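Local coordinates for protein N-alpha-acetyltransferase (Sulfolobus solfataricus strain P2, PDB 5C88) that transfers an acetyl group from acetyl-CoA to the free alpha-amino group of protein N-termini, preferring serine but also accepting alanine and methionine, at residues A[29-34]-A[93-98]; A[67-72]-A[86-91]; A[107-112]-A[140-145]. All blocks are in the same frame, centred on the assembly; numbering follows the deposited sequence.

Contact 1: A[29-34]-A[93-98]; sequences NRLTLP and AVLEEY. With COA (coenzyme A), chain C.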
loop_
_atom_site.group_PDB
_atom_site.type_symbol
_atom_site.label_atom_id
_atom_site.label_comp_id
_atom_site.label_asym_id
_atom_site.label_seq_id
_atom_site.Cartn_x
_atom_site.Cartn_y
_atom_site.Cartn_z
ATOM N N ASN A 29 8.138 3.517 -9.037
ATOM C CA ASN A 29 8.829 3.132 -7.820
ATOM C C ASN A 29 10.202 3.803 -7.704
ATOM O O ASN A 29 10.577 4.338 -6.647
ATOM C CB ASN A 29 9.003 1.613 -7.759
ATOM C CG ASN A 29 9.596 1.168 -6.455
ATOM O OD1 ASN A 29 10.717 0.690 -6.392
ATOM N ND2 ASN A 29 8.849 1.364 -5.392
ATOM N N ARG A 30 10.952 3.760 -8.800
ATOM C CA ARG A 30 12.298 4.299 -8.807
ATOM C C ARG A 30 12.291 5.820 -8.626
ATOM O O ARG A 30 13.078 6.366 -7.845
ATOM C CB ARG A 30 12.999 3.906 -10.101
ATOM C CG ARG A 30 13.085 2.399 -10.330
ATOM C CD ARG A 30 14.077 1.753 -9.398
ATOM N NE ARG A 30 14.510 0.440 -9.864
ATOM C CZ ARG A 30 13.965 -0.710 -9.480
ATOM N NH1 ARG A 30 12.944 -0.716 -8.620
ATOM N NH2 ARG A 30 14.440 -1.859 -9.955
ATOM N N LEU A 31 11.383 6.482 -9.339
ATOM C CA LEU A 31 11.200 7.935 -9.277
ATOM C C LEU A 31 10.739 8.472 -7.920
ATOM O O LEU A 31 11.158 9.550 -7.488
ATOM C CB LEU A 31 10.171 8.379 -10.326
ATOM C CG LEU A 31 10.597 8.692 -11.758
ATOM C CD1 LEU A 31 9.413 9.209 -12.554
ATOM C CD2 LEU A 31 11.725 9.698 -11.754
ATOM N N THR A 32 9.857 7.728 -7.264
ATOM C CA THR A 32 9.099 8.258 -6.134
ATOM C C THR A 32 9.696 7.927 -4.761
ATOM O O THR A 32 9.634 8.748 -3.839
ATOM C CB THR A 32 7.630 7.754 -6.200
ATOM O OG1 THR A 32 6.928 8.445 -7.241
ATOM C CG2 THR A 32 6.909 7.998 -4.897
ATOM N N LEU A 33 10.314 6.753 -4.655
ATOM C CA LEU A 33 10.598 6.109 -3.374
ATOM C C LEU A 33 12.050 5.655 -3.248
ATOM O O LEU A 33 12.702 5.425 -4.252
ATOM C CB LEU A 33 9.674 4.901 -3.199
ATOM C CG LEU A 33 8.187 5.143 -2.969
ATOM C CD1 LEU A 33 7.396 3.910 -3.379
ATOM C CD2 LEU A 33 7.923 5.495 -1.510
ATOM N N PRO A 34 12.554 5.496 -2.004
ATOM C CA PRO A 34 13.942 5.050 -1.827
ATOM C C PRO A 34 14.057 3.530 -1.759
ATOM O O PRO A 34 15.156 2.977 -1.747
ATOM C CB PRO A 34 14.349 5.683 -0.491
ATOM C CG PRO A 34 13.042 6.249 0.125
ATOM C CD PRO A 34 11.908 5.750 -0.706
ATOM N N ALA A 93 2.568 4.335 -4.572
ATOM C CA ALA A 93 3.154 5.552 -5.080
ATOM C C ALA A 93 2.274 6.147 -6.158
ATOM O O ALA A 93 1.614 5.425 -6.900
ATOM C CB ALA A 93 4.544 5.282 -5.604
ATOM N N VAL A 94 2.251 7.475 -6.195
ATOM C CA VAL A 94 1.587 8.255 -7.237
ATOM C C VAL A 94 2.584 9.243 -7.795
ATOM O O VAL A 94 3.280 9.914 -7.025
ATOM C CB VAL A 94 0.369 9.040 -6.704
ATOM C CG1 VAL A 94 -0.314 9.811 -7.839
ATOM C CG2 VAL A 94 -0.603 8.112 -5.953
ATOM N N LEU A 95 2.663 9.329 -9.121
ATOM C CA LEU A 95 3.542 10.297 -9.774
ATOM C C LEU A 95 3.198 11.732 -9.355
ATOM O O LEU A 95 2.031 12.139 -9.380
ATOM C CB LEU A 95 3.468 10.162 -11.287
ATOM C CG LEU A 95 4.248 9.014 -11.924
ATOM C CD1 LEU A 95 3.937 8.936 -13.407
ATOM C CD2 LEU A 95 5.731 9.203 -11.706
ATOM N N GLU A 96 4.233 12.474 -8.973
ATOM C CA GLU A 96 4.129 13.827 -8.418
ATOM C C GLU A 96 3.165 14.755 -9.147
ATOM O O GLU A 96 2.437 15.520 -8.517
ATOM C CB GLU A 96 5.522 14.469 -8.376
ATOM C CG GLU A 96 6.445 14.059 -9.528
ATOM C CD GLU A 96 7.049 12.653 -9.373
ATOM O OE1 GLU A 96 6.709 11.958 -8.391
ATOM O OE2 GLU A 96 7.845 12.239 -10.247
ATOM N N GLU A 97 3.172 14.670 -10.473
ATOM C CA GLU A 97 2.304 15.460 -11.340
ATOM C C GLU A 97 0.817 15.205 -11.088
ATOM O O GLU A 97 -0.032 16.050 -11.376
ATOM C CB GLU A 97 2.627 15.153 -12.807
ATOM C CG GLU A 97 3.392 16.246 -13.525
ATOM C CD GLU A 97 3.293 16.127 -15.042
ATOM O OE1 GLU A 97 3.357 14.987 -15.560
ATOM O OE2 GLU A 97 3.147 17.174 -15.714
ATOM N N TYR A 98 0.504 14.038 -10.548
ATOM C CA TYR A 98 -0.878 13.613 -10.472
ATOM C C TYR A 98 -1.427 13.535 -9.054
ATOM O O TYR A 98 -2.535 13.043 -8.848
ATOM C CB TYR A 98 -1.017 12.268 -11.167
ATOM C CG TYR A 98 -0.556 12.309 -12.610
ATOM C CD1 TYR A 98 -1.410 12.735 -13.622
ATOM C CD2 TYR A 98 0.733 11.923 -12.959
ATOM C CE1 TYR A 98 -0.988 12.780 -14.938
ATOM C CE2 TYR A 98 1.159 11.962 -14.269
ATOM C CZ TYR A 98 0.297 12.388 -15.252
ATOM O OH TYR A 98 0.730 12.415 -16.554
HETATM N N1A COA C . 0.059 17.477 1.497
HETATM C C2A COA C . -0.718 17.255 2.600
HETATM N N3A COA C . -1.608 16.216 2.626
HETATM C C4A COA C . -1.729 15.388 1.545
HETATM C C5A COA C . -0.968 15.603 0.447
HETATM C C6A COA C . -0.070 16.664 0.432
HETATM N N6A COA C . 0.918 17.365 -0.323
HETATM N N7A COA C . -1.272 14.652 -0.482
HETATM C C8A COA C . -2.230 13.850 0.048
HETATM N N9A COA C . -2.517 14.296 1.299
HETATM C C1B COA C . -3.461 13.753 2.217
HETATM C C2B COA C . -4.459 14.578 2.427
HETATM O O2B COA C . -4.981 14.402 3.776
HETATM C C3B COA C . -5.598 14.187 1.342
HETATM O O3B COA C . -6.853 14.644 1.828
HETATM P P3B COA C . -7.489 15.969 1.178
HETATM O O7A COA C . -8.988 15.803 1.116
HETATM O O8A COA C . -6.905 16.145 -0.213
HETATM O O9A COA C . -7.157 17.161 2.051
HETATM C C4B COA C . -5.579 12.831 1.264
HETATM O O4B COA C . -4.126 12.479 1.538
HETATM C C5B COA C . -5.985 12.299 -0.106
HETATM O O5B COA C . -4.955 12.561 -1.053
HETATM P P1A COA C . -4.885 11.728 -2.420
HETATM O O1A COA C . -5.977 10.672 -2.473
HETATM O O2A COA C . -5.062 12.653 -3.609
HETATM O O3A COA C . -3.480 11.002 -2.424
HETATM P P2A COA C . -2.302 11.352 -3.377
HETATM O O4A COA C . -2.073 12.849 -3.354
HETATM O O5A COA C . -2.676 10.879 -4.772
HETATM O O6A COA C . -0.907 10.597 -2.906
HETATM C CBP COA C . 1.064 10.820 -1.369
HETATM C CCP COA C . -0.477 10.661 -1.532
HETATM C CDP COA C . 1.631 12.029 -2.171
HETATM C CEP COA C . 1.365 11.023 0.139
HETATM C CAP COA C . 1.791 9.499 -1.848
HETATM O OAP COA C . 0.829 8.498 -1.995
HETATM C C9P COA C . 2.515 9.705 -3.128
HETATM O O9P COA C . 1.939 9.638 -4.160
HETATM N N8P COA C . 3.933 9.986 -3.185
HETATM C C7P COA C . 4.735 10.092 -1.987
HETATM C C6P COA C . 5.544 8.761 -1.844
HETATM C C5P COA C . 5.873 8.593 -0.333
HETATM O O5P COA C . 6.632 9.384 0.222
HETATM N N4P COA C . 5.265 7.506 0.395
HETATM C C3P COA C . 4.399 6.614 -0.265
HETATM C C2P COA C . 4.358 5.283 0.528
HETATM S S1P COA C . 4.666 5.580 2.265
#
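The Glu96 carboxylate reaches 29-34 with both of its oxygens: OE1 stands 3.7 Å from Thr32 OG1, a polar approach too long for a hydrogen bond, and OE2 comes close to Leu31 CD1. A bend at chi2 (-77°) turns the glutamate chain back over the end of the helix, where OE1 also makes a salt bridge to Arg99. Within 93-98 the Tyr98 ring receives Leu95 CB at its edge, in its plane. Leu95 in turn extends its CD2 methyl to within 3.8 Å of Leu31 CD1, a leucine pair that suits a partly solvent-facing seam between helix and loop. Here the last turn of helix 22-32 meets strand 83-94, the GNAT-fold strand beside which the pantetheine arm of coenzyme A lies. Val94 N gives the arm a weak hydrogen bond at O9P of the coenzyme (3.0 Å, 129°). Ala93 is small enough for two methyls to close on its CB: Thr32 CG2 at 3.7 Å and Leu33 CD1 at 3.9 Å. With OG1 placed beside the Thr32 nitrogen (chi1 -74°), CG2 is directed at both Ala93 and the coenzyme, whose C6P lies 3.4 Å away. A serine in place of Thr32 would probably leave a gap between Ala93 CB and C6P, depriving the pantetheine of packing against the helix end. Leu33, the first residue beyond the helix, continues the apolar lining, its CD2 lying 3.8 Å from the amide nitrogen N4P of coenzyme A.

Contact 2: A[67-72]-A[86-91]; sequences MPRIEW and KGHVVS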
loop_
_atom_site.group_PDB
_atom_site.type_symbol
_atom_site.label_atom_id
_atom_site.label_comp_id
_atom_site.label_asym_id
_atom_site.label_seq_id
_atom_site.Cartn_x
_atom_site.Cartn_y
_atom_site.Cartn_z
ATOM N N MET A 67 0.645 -1.997 -4.041
ATOM C CA MET A 67 1.108 -3.377 -4.024
ATOM C C MET A 67 0.903 -3.981 -2.645
ATOM O O MET A 67 1.420 -3.483 -1.662
ATOM C CB MET A 67 2.576 -3.439 -4.436
ATOM C CG MET A 67 3.209 -4.813 -4.429
ATOM S SD MET A 67 4.780 -4.714 -5.260
ATOM C CE MET A 67 5.571 -6.183 -4.710
ATOM N N PRO A 68 0.112 -5.047 -2.576
ATOM C CA PRO A 68 -0.300 -5.669 -1.318
ATOM C C PRO A 68 0.440 -6.973 -1.013
ATOM O O PRO A 68 0.929 -7.629 -1.931
ATOM C CB PRO A 68 -1.777 -5.950 -1.574
ATOM C CG PRO A 68 -1.781 -6.389 -3.036
ATOM C CD PRO A 68 -0.645 -5.595 -3.720
ATOM N N ARG A 69 0.522 -7.334 0.263
ATOM C CA ARG A 69 0.807 -8.710 0.646
ATOM C C ARG A 69 -0.231 -9.161 1.675
ATOM O O ARG A 69 -0.598 -8.401 2.565
ATOM C CB ARG A 69 2.229 -8.872 1.198
ATOM C CG ARG A 69 2.757 -10.299 1.020
ATOM C CD ARG A 69 4.027 -10.585 1.797
ATOM N NE ARG A 69 5.066 -9.580 1.588
ATOM C CZ ARG A 69 5.587 -8.835 2.559
ATOM N NH1 ARG A 69 5.166 -8.989 3.808
ATOM N NH2 ARG A 69 6.530 -7.939 2.283
ATOM N N ILE A 70 -0.745 -10.377 1.525
ATOM C CA ILE A 70 -1.606 -10.944 2.559
ATOM C C ILE A 70 -0.779 -11.916 3.388
ATOM O O ILE A 70 -0.062 -12.761 2.846
ATOM C CB ILE A 70 -2.853 -11.647 1.990
ATOM C CG1 ILE A 70 -3.992 -10.641 1.819
ATOM C CG2 ILE A 70 -3.329 -12.751 2.942
ATOM C CD1 ILE A 70 -3.723 -9.534 0.823
ATOM N N GLU A 71 -0.877 -11.748 4.708
ATOM C CA GLU A 71 -0.059 -12.449 5.685
ATOM C C GLU A 71 -0.958 -13.084 6.737
ATOM O O GLU A 71 -2.147 -12.783 6.821
ATOM C CB GLU A 71 0.931 -11.477 6.352
ATOM C CG GLU A 71 1.859 -10.730 5.380
ATOM C CD GLU A 71 2.588 -9.544 6.025
ATOM O OE1 GLU A 71 3.564 -9.032 5.431
ATOM O OE2 GLU A 71 2.182 -9.119 7.122
ATOM N N TRP A 72 -0.396 -13.965 7.545
ATOM C CA TRP A 72 -1.122 -14.467 8.690
ATOM C C TRP A 72 -0.192 -14.424 9.899
ATOM O O TRP A 72 0.944 -14.894 9.833
ATOM C CB TRP A 72 -1.658 -15.891 8.430
ATOM C CG TRP A 72 -2.198 -16.552 9.687
ATOM C CD1 TRP A 72 -3.432 -16.368 10.261
ATOM C CD2 TRP A 72 -1.484 -17.459 10.546
ATOM N NE1 TRP A 72 -3.534 -17.126 11.413
ATOM C CE2 TRP A 72 -2.370 -17.799 11.602
ATOM C CE3 TRP A 72 -0.209 -18.019 10.508
ATOM C CZ2 TRP A 72 -1.986 -18.688 12.624
ATOM C CZ3 TRP A 72 0.160 -18.901 11.513
ATOM C CH2 TRP A 72 -0.732 -19.230 12.561
ATOM N N LYS A 86 -3.964 -10.615 7.832
ATOM C CA LYS A 86 -3.780 -9.183 7.663
ATOM C C LYS A 86 -3.253 -8.814 6.280
ATOM O O LYS A 86 -2.457 -9.533 5.663
ATOM C CB LYS A 86 -2.848 -8.645 8.745
ATOM C CG LYS A 86 -1.663 -9.519 9.032
ATOM C CD LYS A 86 -0.939 -9.061 10.292
ATOM C CE LYS A 86 0.178 -10.009 10.633
ATOM N NZ LYS A 86 0.890 -9.615 11.857
ATOM N N GLY A 87 -3.726 -7.679 5.797
ATOM C CA GLY A 87 -3.342 -7.198 4.489
ATOM C C GLY A 87 -2.229 -6.209 4.704
ATOM O O GLY A 87 -2.371 -5.260 5.475
ATOM N N HIS A 88 -1.103 -6.447 4.052
ATOM C CA HIS A 88 0.034 -5.568 4.214
ATOM C C HIS A 88 0.280 -4.738 2.952
ATOM O O HIS A 88 0.624 -5.283 1.903
ATOM C CB HIS A 88 1.273 -6.386 4.586
ATOM C CG HIS A 88 2.424 -5.547 5.021
ATOM N ND1 HIS A 88 3.717 -6.032 5.100
ATOM C CD2 HIS A 88 2.496 -4.248 5.388
ATOM C CE1 HIS A 88 4.518 -5.075 5.508
ATOM N NE2 HIS A 88 3.802 -3.975 5.696
ATOM N N VAL A 89 0.070 -3.427 3.046
ATOM C CA VAL A 89 0.445 -2.518 1.960
ATOM C C VAL A 89 1.947 -2.423 1.938
ATOM O O VAL A 89 2.519 -1.696 2.733
ATOM C CB VAL A 89 -0.108 -1.086 2.130
ATOM C CG1 VAL A 89 0.323 -0.181 0.934
ATOM C CG2 VAL A 89 -1.603 -1.088 2.298
ATOM N N VAL A 90 2.583 -3.152 1.033
ATOM C CA VAL A 90 4.031 -3.145 0.921
ATOM C C VAL A 90 4.568 -1.861 0.253
ATOM O O VAL A 90 5.710 -1.457 0.468
ATOM C CB VAL A 90 4.479 -4.387 0.139
ATOM C CG1 VAL A 90 5.929 -4.289 -0.305
ATOM C CG2 VAL A 90 4.239 -5.625 0.979
ATOM N N SER A 91 3.732 -1.198 -0.533
ATOM C CA SER A 91 4.213 -0.118 -1.383
ATOM C C SER A 91 3.060 0.592 -2.072
ATOM O O SER A 91 2.109 -0.053 -2.518
ATOM C CB SER A 91 5.185 -0.674 -2.434
ATOM O OG SER A 91 5.812 0.365 -3.140
#
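Arg69 and His88 face each other in a hydrogen-bonded pair of an antiparallel beta hairpin, strands 61-72 and 83-94, with a classic beta bulge where Val90 and Ser91 both oppose Met67. Their side chains run side by side in the same direction, yet guanidinium and imidazole planes stand 78° apart; NH1 of Arg69, whose modelled place is doubtful, lies at the edge of the His88 ring. Glu71 crosses the histidine obliquely. Its carboxylate is turned 59° from the ring and accepts a hydrogen bond from His88 ND1 to Glu71 OE1 (3.0 Å), although the position of OE1 is less certain in the model. The second nitrogen, NE2, bonds to Glu127; His88 and Glu127 are the zinc-binding residues of this enzyme. Tyr125, on the adjacent strand, stacks on the His88 ring and bonds to the other Glu71 oxygen, OE2, so imidazole and carboxylate are both positioned from that strand. A bend at chi3 (-50°) in an otherwise extended Arg69 chain brings the guanidinium up to Val90, whose CG2 sits over one face, toward its rim, 3.5 Å from NH2 of Arg69, while NE bonds to His45. On the opposite sheet face, Pro68, Ile70 and Val89 supply apolar surface to helix 103-117; Gly87, paired with Ile70, adds no bulk of its own. Lys86 brings CE within 4.1 Å of Glu71 OE2, but its amine bonds to the carbonyl of Phe74. Between the strands, Arg69 and His88 exchange two backbone bonds. At the bulge, Met67 O accepts from Val90 N at 3.0 Å and, more weakly, from Ser91 N at 3.4 Å.

Contact 3: A[107-112]-A[140-145]; sequences LLEASM and EKLNFK
Leu142 reaches Leu108 because its CG lies beside its own backbone nitrogen (chi1 -51°), which sends CD1 across to helix 103-117; the two leucines cross at a slant, with Leu142 CD1 3.7 Å from Leu108 CD1. Glu109 joins from the solvent side: its chain folds at chi2 (78°), and OE1 comes to rest 3.8 Å from the same Leu142 methyl, a van der Waals touch at the border of the apolar patch. Deeper in, Met112 contributes its flexible thioether. SD stands 4.2 Å from Phe144 CE2 and 5.3 Å from the centroid of the Phe144 ring, an oblique Met-aromatic contact, while Leu108 CD2 approaches the ring more loosely at CZ, 4.5 Å away. The partner segment is shaped by a Schellman motif that ends helix 133-141. Asn143 is its C-prime residue, with a positive phi of 68° that asparagine tolerates better than most residues; its N bonds to Glu140 O at 3.0 Å, and Phe144 N reaches back to Tyr139 O. Leu142, just past the helix, faces helix 103-117, and the chain turn at Asn143 brings the Phe144 ring in beside it, whereas Lys141, an acetyl-CoA-binding residue, touches the coenzyme. Leu108, Met112 and Phe144 are buried, which suits their apolar side chains, while Leu142 and Glu109 lie nearer the solvent. The contact thus joins helix 103-117 to the exit of helix 133-141 over the sheet: Leu108, Met112 and Phe144 all rest on Ile124 of strand 123-129, and Phe144 also packs against Met163 of strand 160-166.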
loop_
_atom_site.group_PDB
_atom_site.type_symbol
_atom_site.label_atom_id
_atom_site.label_comp_id
_atom_site.label_asym_id
_atom_site.label_seq_id
_atom_site.Cartn_x
_atom_site.Cartn_y
_atom_site.Cartn_z
ATOM N N LEU A 107 -6.801 4.025 -4.550
ATOM C CA LEU A 107 -5.974 2.832 -4.597
ATOM C C LEU A 107 -6.102 2.059 -3.281
ATOM O O LEU A 107 -6.237 0.847 -3.284
ATOM C CB LEU A 107 -4.518 3.199 -4.878
ATOM C CG LEU A 107 -4.206 3.599 -6.331
ATOM C CD1 LEU A 107 -2.764 4.091 -6.490
ATOM C CD2 LEU A 107 -4.471 2.445 -7.275
ATOM N N LEU A 108 -6.087 2.778 -2.164
ATOM C CA LEU A 108 -6.130 2.148 -0.859
ATOM C C LEU A 108 -7.480 1.510 -0.635
ATOM O O LEU A 108 -7.579 0.411 -0.099
ATOM C CB LEU A 108 -5.849 3.162 0.242
ATOM C CG LEU A 108 -4.457 3.127 0.850
ATOM C CD1 LEU A 108 -4.359 4.209 1.919
ATOM C CD2 LEU A 108 -4.159 1.757 1.435
ATOM N N GLU A 109 -8.519 2.224 -1.051
ATOM C CA GLU A 109 -9.874 1.751 -0.889
ATOM C C GLU A 109 -10.151 0.475 -1.703
ATOM O O GLU A 109 -10.727 -0.478 -1.190
ATOM C CB GLU A 109 -10.847 2.844 -1.282
ATOM C CG GLU A 109 -12.000 2.931 -0.345
ATOM C CD GLU A 109 -11.626 3.635 0.927
ATOM O OE1 GLU A 109 -10.664 4.433 0.884
ATOM O OE2 GLU A 109 -12.287 3.388 1.961
ATOM N N ALA A 110 -9.751 0.472 -2.974
ATOM C CA ALA A 110 -9.872 -0.714 -3.810
ATOM C C ALA A 110 -9.112 -1.875 -3.173
ATOM O O ALA A 110 -9.634 -2.985 -3.052
ATOM C CB ALA A 110 -9.352 -0.433 -5.222
ATOM N N SER A 111 -7.886 -1.616 -2.740
ATOM C CA SER A 111 -7.058 -2.690 -2.194
ATOM C C SER A 111 -7.623 -3.260 -0.892
ATOM O O SER A 111 -7.592 -4.465 -0.674
ATOM C CB SER A 111 -5.618 -2.218 -1.972
ATOM O OG SER A 111 -4.792 -3.310 -1.605
ATOM N N MET A 112 -8.151 -2.390 -0.047
ATOM C CA MET A 112 -8.797 -2.815 1.186
ATOM C C MET A 112 -10.025 -3.692 0.960
ATOM O O MET A 112 -10.157 -4.752 1.566
ATOM C CB MET A 112 -9.195 -1.605 2.006
ATOM C CG MET A 112 -8.050 -1.006 2.778
ATOM S SD MET A 112 -8.623 0.281 3.889
ATOM C CE MET A 112 -9.328 1.396 2.689
ATOM N N GLU A 140 -4.597 8.626 8.145
ATOM C CA GLU A 140 -5.444 9.031 9.261
ATOM C C GLU A 140 -6.837 9.435 8.787
ATOM O O GLU A 140 -7.846 9.183 9.462
ATOM C CB GLU A 140 -4.804 10.185 10.026
ATOM C CG GLU A 140 -3.497 9.833 10.700
ATOM C CD GLU A 140 -3.130 10.807 11.797
ATOM O OE1 GLU A 140 -1.945 10.843 12.185
ATOM O OE2 GLU A 140 -4.030 11.526 12.279
ATOM N N LYS A 141 -6.868 10.078 7.624
ATOM C CA LYS A 141 -8.101 10.466 6.957
ATOM C C LYS A 141 -8.956 9.230 6.653
ATOM O O LYS A 141 -10.179 9.281 6.747
ATOM C CB LYS A 141 -7.785 11.238 5.663
ATOM C CG LYS A 141 -8.971 11.969 5.051
ATOM C CD LYS A 141 -8.947 11.925 3.523
ATOM C CE LYS A 141 -10.289 12.358 2.915
ATOM N NZ LYS A 141 -10.438 11.948 1.479
ATOM N N LEU A 142 -8.307 8.123 6.290
ATOM C CA LEU A 142 -9.022 6.871 6.019
ATOM C C LEU A 142 -9.067 5.972 7.270
ATOM O O LEU A 142 -9.274 4.759 7.179
ATOM C CB LEU A 142 -8.380 6.129 4.838
ATOM C CG LEU A 142 -8.126 6.909 3.536
ATOM C CD1 LEU A 142 -7.576 5.990 2.465
ATOM C CD2 LEU A 142 -9.374 7.633 3.021
ATOM N N ASN A 143 -8.848 6.596 8.425
ATOM C CA ASN A 143 -9.053 6.001 9.751
ATOM C C ASN A 143 -8.087 4.880 10.100
ATOM O O ASN A 143 -8.404 3.992 10.895
ATOM C CB ASN A 143 -10.497 5.522 9.892
ATOM C CG ASN A 143 -11.494 6.610 9.538
ATOM O OD1 ASN A 143 -11.690 7.566 10.295
ATOM N ND2 ASN A 143 -12.115 6.483 8.370
ATOM N N PHE A 144 -6.907 4.936 9.491
ATOM C CA PHE A 144 -5.742 4.265 10.046
ATOM C C PHE A 144 -5.353 4.987 11.330
ATOM O O PHE A 144 -5.566 6.186 11.453
ATOM C CB PHE A 144 -4.561 4.276 9.071
ATOM C CG PHE A 144 -4.684 3.302 7.949
ATOM C CD1 PHE A 144 -3.873 2.179 7.899
ATOM C CD2 PHE A 144 -5.607 3.504 6.935
ATOM C CE1 PHE A 144 -3.983 1.270 6.854
ATOM C CE2 PHE A 144 -5.720 2.594 5.890
ATOM C CZ PHE A 144 -4.906 1.481 5.850
ATOM N N LYS A 145 -4.776 4.247 12.268
ATOM C CA LYS A 145 -4.210 4.801 13.485
ATOM C C LYS A 145 -2.739 4.381 13.623
ATOM O O LYS A 145 -2.332 3.332 13.104
ATOM C CB LYS A 145 -5.033 4.326 14.669
ATOM C CG LYS A 145 -5.649 2.982 14.353
ATOM C CD LYS A 145 -6.797 2.601 15.258
ATOM C CE LYS A 145 -7.618 1.484 14.612
ATOM N NZ LYS A 145 -8.339 2.000 13.415
#

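Strand 83-94 connects the first two contacts: contact 2 uses its middle, contact 1 its end, and they touch where Leu33 CD1 lies 3.9 Å from Ser91 OG, though their centres are 20 Å apart. Contacts 2 and 3 meet through Val89 CG2 and Leu108 CD2, also at 3.9 Å, part of the packing of helix 103-117 on the hairpin. Coenzyme A joins contacts 1 and 3: it touches contact 1 and, through Lys141, contact 3, while the side chain of Ser91 in contact 2 stays about 6 Å from it. On the substrate side, the side chain of Val90 is about 4 Å from that of substrate-binding Tyr37, and that of Leu33 about 4 Å from that of Glu35, important for specificity.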